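Local coordinates for protein Alpha/beta hydrolase (Streptomyces albidoflavus, PDB 6KSU) that probably catalyses head-to-tail macrolactam formation that releases non-ribosomal peptides, acting as a stand-alone cyclase related to penicillin-binding proteins, at residues A[192-197]-A[210-215]; A[259-264]-A[347-352]. All coordinates share one frame; numbering follows the deposited sequence.

Contact 1 of 2, residues A[192-197]-A[210-215]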
loop_
_atom_site.group_PDB
_atom_site.type_symbol
_atom_site.label_atom_id
_atom_site.label_comp_id
_atom_site.label_asym_id
_atom_site.label_seq_id
_atom_site.Cartn_x
_atom_site.Cartn_y
_atom_site.Cartn_z
ATOM N N MET A 192 -7.134 12.228 -20.495
ATOM C CA MET A 192 -5.793 12.620 -20.084
ATOM C C MET A 192 -5.027 11.449 -19.488
ATOM O O MET A 192 -5.603 10.549 -18.869
ATOM C CB MET A 192 -5.819 13.753 -19.056
ATOM C CG MET A 192 -6.874 14.779 -19.270
ATOM S SD MET A 192 -7.081 15.662 -17.726
ATOM C CE MET A 192 -8.529 14.857 -17.077
ATOM N N ASP A 193 -3.706 11.497 -19.650
ATOM C CA ASP A 193 -2.836 10.529 -19.002
ATOM C C ASP A 193 -2.957 10.632 -17.477
ATOM O O ASP A 193 -3.451 11.629 -16.926
ATOM C CB ASP A 193 -1.395 10.741 -19.447
ATOM C CG ASP A 193 -0.810 12.048 -18.931
ATOM O OD1 ASP A 193 -0.411 12.093 -17.745
ATOM O OD2 ASP A 193 -0.741 13.032 -19.705
ATOM N N TRP A 194 -2.494 9.581 -16.792
ATOM C CA TRP A 194 -2.667 9.510 -15.341
ATOM C C TRP A 194 -2.035 10.705 -14.628
ATOM O O TRP A 194 -2.627 11.251 -13.695
ATOM C CB TRP A 194 -2.087 8.199 -14.785
ATOM C CG TRP A 194 -2.049 8.188 -13.284
ATOM C CD1 TRP A 194 -3.067 7.850 -12.446
ATOM C CD2 TRP A 194 -0.935 8.550 -12.438
ATOM N NE1 TRP A 194 -2.660 7.965 -11.123
ATOM C CE2 TRP A 194 -1.357 8.391 -11.097
ATOM C CE3 TRP A 194 0.380 8.970 -12.689
ATOM C CZ2 TRP A 194 -0.530 8.660 -10.016
ATOM C CZ3 TRP A 194 1.206 9.243 -11.617
ATOM C CH2 TRP A 194 0.754 9.074 -10.289
ATOM N N TRP A 195 -0.827 11.112 -15.037
ATOM C CA TRP A 195 -0.182 12.276 -14.418
ATOM C C TRP A 195 -1.042 13.529 -14.557
ATOM O O TRP A 195 -1.342 14.211 -13.565
ATOM C CB TRP A 195 1.189 12.532 -15.045
ATOM C CG TRP A 195 2.260 11.537 -14.726
ATOM C CD1 TRP A 195 3.271 11.687 -13.822
ATOM C CD2 TRP A 195 2.464 10.257 -15.347
ATOM N NE1 TRP A 195 4.076 10.573 -13.824
ATOM C CE2 TRP A 195 3.605 9.680 -14.749
ATOM C CE3 TRP A 195 1.787 9.539 -16.337
ATOM C CZ2 TRP A 195 4.092 8.430 -15.118
ATOM C CZ3 TRP A 195 2.270 8.285 -16.701
ATOM C CH2 TRP A 195 3.410 7.745 -16.088
ATOM N N THR A 196 -1.433 13.857 -15.794
ATOM C CA THR A 196 -2.196 15.074 -16.029
ATOM C C THR A 196 -3.498 15.052 -15.242
ATOM O O THR A 196 -3.871 16.048 -14.615
ATOM C CB THR A 196 -2.467 15.241 -17.526
ATOM O OG1 THR A 196 -1.223 15.267 -18.233
ATOM C CG2 THR A 196 -3.238 16.520 -17.808
ATOM N N ALA A 197 -4.184 13.913 -15.237
ATOM C CA ALA A 197 -5.459 13.815 -14.539
ATOM C C ALA A 197 -5.266 13.880 -13.029
ATOM O O ALA A 197 -6.026 14.566 -12.332
ATOM C CB ALA A 197 -6.165 12.518 -14.944
ATOM N N PRO A 210 2.314 18.979 -7.215
ATOM C CA PRO A 210 2.517 17.646 -7.792
ATOM C C PRO A 210 3.993 17.309 -7.940
ATOM O O PRO A 210 4.786 18.122 -8.409
ATOM C CB PRO A 210 1.836 17.744 -9.164
ATOM C CG PRO A 210 0.959 18.984 -9.082
ATOM C CD PRO A 210 1.694 19.912 -8.178
ATOM N N ALA A 211 4.348 16.085 -7.573
ATOM C CA ALA A 211 5.691 15.597 -7.804
ATOM C C ALA A 211 5.624 14.083 -7.965
ATOM O O ALA A 211 4.755 13.413 -7.390
ATOM C CB ALA A 211 6.627 16.008 -6.663
ATOM N N PHE A 212 6.539 13.553 -8.770
ATOM C CA PHE A 212 6.513 12.153 -9.143
ATOM C C PHE A 212 7.929 11.609 -9.095
ATOM O O PHE A 212 8.891 12.352 -9.301
ATOM C CB PHE A 212 5.936 11.958 -10.547
ATOM C CG PHE A 212 4.586 12.615 -10.750
ATOM C CD1 PHE A 212 3.412 11.917 -10.506
ATOM C CD2 PHE A 212 4.495 13.937 -11.180
ATOM C CE1 PHE A 212 2.175 12.519 -10.693
ATOM C CE2 PHE A 212 3.267 14.542 -11.366
ATOM C CZ PHE A 212 2.103 13.829 -11.119
ATOM N N LEU A 213 8.040 10.303 -8.807
ATOM C CA LEU A 213 9.292 9.585 -9.019
ATOM C C LEU A 213 9.796 9.805 -10.439
ATOM O O LEU A 213 10.952 10.182 -10.651
ATOM C CB LEU A 213 9.100 8.086 -8.732
ATOM C CG LEU A 213 8.871 7.816 -7.248
ATOM C CD1 LEU A 213 8.729 6.299 -6.924
ATOM C CD2 LEU A 213 10.040 8.476 -6.459
ATOM N N HIS A 214 8.932 9.595 -11.426
ATOM C CA HIS A 214 9.264 9.847 -12.824
ATOM C C HIS A 214 8.090 10.504 -13.517
ATOM O O HIS A 214 6.973 9.974 -13.490
ATOM C CB HIS A 214 9.621 8.551 -13.561
ATOM C CG HIS A 214 10.657 7.727 -12.865
ATOM N ND1 HIS A 214 11.976 8.119 -12.771
ATOM C CD2 HIS A 214 10.570 6.529 -12.235
ATOM C CE1 HIS A 214 12.658 7.198 -12.111
ATOM N NE2 HIS A 214 11.829 6.224 -11.775
ATOM N N ASP A 215 8.356 11.628 -14.169
ATOM C CA ASP A 215 7.361 12.325 -14.980
ATOM C C ASP A 215 7.777 12.255 -16.444
ATOM O O ASP A 215 8.721 12.960 -16.849
ATOM C CB ASP A 215 7.219 13.776 -14.519
ATOM C CG ASP A 215 6.018 14.473 -15.127
ATOM O OD1 ASP A 215 5.466 13.941 -16.107
ATOM O OD2 ASP A 215 5.642 15.577 -14.654
#
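Trp195 and Phe212 meet edge to face: CD1 of the indole points down onto the phenyl ring and sits almost over its centre, 3.2 Å above the plane. The closest approach is 3.3 Å, from Trp195 CD1 to Phe212 CD1, while the five-membered ring and the phenyl are inclined at 58°. Both side chains start out alike: CB of each residue points toward the other segment, and CG, anti to the carbonyl carbon in both, then lays CD1 of Trp195 over the phenyl. Trp194 comes to the same phenyl by another route. Its CG lies anti to the backbone N, and the far corner of its six-membered ring, CZ3, ends 3.5 Å from Phe212 CE1. That pair is oblique, with planes at 73°, and completes a cluster of three aromatic rings.

A polar bond adds a directional restraint on the Trp195 indole within this apolar group. Its NE1 donates to His214 O at 3.0 Å, in the carbonyl plane and on a lone pair, although the bond is bent, with an angle of 138° at the hydrogen, and the oxygen is tilted from the ring plane. Asp215 OD1 lies over a face of the same indole, and the carboxylate forms a salt bridge with Arg217. At the start of the helix, Asp193 is the N-cap: its OD1 accepts from Thr196 N at 2.8 Å, and its OD2 from Thr196 OG1.

The cluster thus ties the first turn of helix 194-206 to the loop that follows that helix. Helix 252-255 packs against both indoles, Trp194 NE1 is bonded to Thr89 on helix 85-98, and the backbone of Ala211 pairs with Val258 of the short strand 258-259.

Contact 2 of 2, residues A[259-264]-A[347-352]; sequences GSATDL and ALTANS
Gln48 OE1, on strand 46-53, is gripped from both segments: it accepts from Thr349 OG1 and from Ala261 N, so one amide oxygen links the strand to the start of helix 261-268. Ser260 is the N-cap of that helix, its OG accepting from Asp263 N at 2.8 Å in a nearly straight bond (167°). The reciprocal bond, from Ser260 N to Asp263 OD2 at 3.1 Å, completes a capping box; the donor stands above the carboxylate plane, and OD2 also pairs with Arg225. Ala261 and Leu264 of this capped turn face strand 344-350.

The meeting of helix and strand is made of small side chains set against each other and against backbone atoms. Ala347 CB nestles against the first turn, 3.3 Å from Ala261 O and 3.8 Å from Leu264 CB, while Ala261 CB leans on the carbonyl of Ala347. Such short side chains let the backbones come close, with CA of Ala261 and CA of Ala347 5.0 Å apart. Two residues on, on the same face of the strand, Thr349 sets its methyl CG2, anti to the carbonyl carbon, 3.9 Å from Ala261 N.

Leu348 points to the other face, where helix 355-365 covers it. A central antiparallel sheet with helices on both faces is the arrangement expected of the serine beta-lactamase and penicillin-binding protein fold.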
loop_
_atom_site.group_PDB
_atom_site.type_symbol
_atom_site.label_atom_id
_atom_site.label_comp_id
_atom_site.label_asym_id
_atom_site.label_seq_id
_atom_site.Cartn_x
_atom_site.Cartn_y
_atom_site.Cartn_z
ATOM N N GLY A 259 5.226 13.393 -2.170
ATOM C CA GLY A 259 4.666 14.539 -1.487
ATOM C C GLY A 259 4.874 14.451 0.002
ATOM O O GLY A 259 5.642 13.617 0.493
ATOM N N SER A 260 4.134 15.283 0.722
ATOM C CA SER A 260 4.380 15.485 2.138
ATOM C C SER A 260 3.382 14.743 3.010
ATOM O O SER A 260 2.274 14.404 2.596
ATOM C CB SER A 260 4.316 16.970 2.489
ATOM O OG SER A 260 2.983 17.293 2.785
ATOM N N ALA A 261 3.774 14.564 4.267
ATOM C CA ALA A 261 2.828 14.105 5.279
ATOM C C ALA A 261 1.565 14.945 5.257
ATOM O O ALA A 261 0.457 14.419 5.360
ATOM C CB ALA A 261 3.474 14.171 6.672
ATOM N N THR A 262 1.720 16.267 5.148
ATOM C CA THR A 262 0.577 17.171 5.218
ATOM C C THR A 262 -0.326 17.019 4.001
ATOM O O THR A 262 -1.553 17.118 4.121
ATOM C CB THR A 262 1.081 18.609 5.359
ATOM O OG1 THR A 262 1.568 18.787 6.688
ATOM C CG2 THR A 262 -0.033 19.644 5.095
ATOM N N ASP A 263 0.266 16.794 2.822
ATOM C CA ASP A 263 -0.518 16.483 1.622
ATOM C C ASP A 263 -1.440 15.277 1.855
ATOM O O ASP A 263 -2.625 15.313 1.504
ATOM C CB ASP A 263 0.417 16.228 0.416
ATOM C CG ASP A 263 1.217 17.469 -0.003
ATOM O OD1 ASP A 263 0.819 18.600 0.376
ATOM O OD2 ASP A 263 2.245 17.328 -0.715
ATOM N N LEU A 264 -0.909 14.201 2.464
ATOM C CA LEU A 264 -1.698 12.993 2.673
ATOM C C LEU A 264 -2.828 13.231 3.655
ATOM O O LEU A 264 -3.925 12.677 3.493
ATOM C CB LEU A 264 -0.824 11.846 3.180
ATOM C CG LEU A 264 0.200 11.201 2.253
ATOM C CD1 LEU A 264 0.967 10.118 3.029
ATOM C CD2 LEU A 264 -0.452 10.586 1.021
ATOM N N ALA A 347 -0.282 11.160 9.141
ATOM C CA ALA A 347 0.554 10.642 8.080
ATOM C C ALA A 347 1.985 10.779 8.532
ATOM O O ALA A 347 2.330 11.733 9.235
ATOM C CB ALA A 347 0.349 11.385 6.766
ATOM N N LEU A 348 2.806 9.808 8.151
ATOM C CA LEU A 348 4.218 9.828 8.494
ATOM C C LEU A 348 4.994 9.582 7.217
ATOM O O LEU A 348 4.676 8.638 6.480
ATOM C CB LEU A 348 4.537 8.761 9.553
ATOM C CG LEU A 348 5.993 8.569 9.937
ATOM C CD1 LEU A 348 6.470 9.757 10.704
ATOM C CD2 LEU A 348 6.202 7.274 10.710
ATOM N N THR A 349 5.968 10.453 6.922
ATOM C CA THR A 349 6.950 10.158 5.885
ATOM C C THR A 349 8.328 10.061 6.527
ATOM O O THR A 349 8.625 10.769 7.492
ATOM C CB THR A 349 6.945 11.180 4.737
ATOM O OG1 THR A 349 7.202 12.523 5.204
ATOM C CG2 THR A 349 5.605 11.136 3.991
ATOM N N ALA A 350 9.142 9.136 6.024
ATOM C CA ALA A 350 10.497 8.979 6.517
ATOM C C ALA A 350 11.368 8.608 5.334
ATOM O O ALA A 350 10.906 7.973 4.387
ATOM C CB ALA A 350 10.587 7.936 7.639
ATOM N N ASN A 351 12.626 9.029 5.385
ATOM C CA ASN A 351 13.519 8.829 4.258
ATOM C C ASN A 351 14.771 8.045 4.657
ATOM O O ASN A 351 15.830 8.223 4.057
ATOM C CB ASN A 351 13.867 10.166 3.579
ATOM C CG ASN A 351 14.814 11.070 4.406
ATOM O OD1 ASN A 351 14.843 11.017 5.636
ATOM N ND2 ASN A 351 15.564 11.930 3.714
ATOM N N SER A 352 14.653 7.120 5.610
ATOM C CA SER A 352 15.678 6.089 5.776
ATOM C C SER A 352 15.021 4.721 5.987
ATOM O O SER A 352 13.846 4.619 6.335
ATOM C CB SER A 352 16.632 6.395 6.935
ATOM O OG SER A 352 15.980 6.158 8.162
#

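Contacts 1 and 2 follow one another along the chain, with centres 18 Å apart and nearest atoms about 5 Å apart, and they do not touch. Strand 258-259 lies beside the loop of contact 1 and runs into contact 2 at Gly259. The helix end of contact 1 lies in the helical part of the beta-lactamase-like domain, whereas contact 2 lies on its antiparallel sheet. Ser83, Lys86 and Tyr174 fit the SxxK pattern and second hydroxyl of this family, so they probably mark the active site. Thr89, the partner of Trp194, shares helix 85-98 with Lys86, and Phe81, which Leu264 touches, is two residues before Ser83; both contacts therefore border the segment carrying the putative catalytic pair.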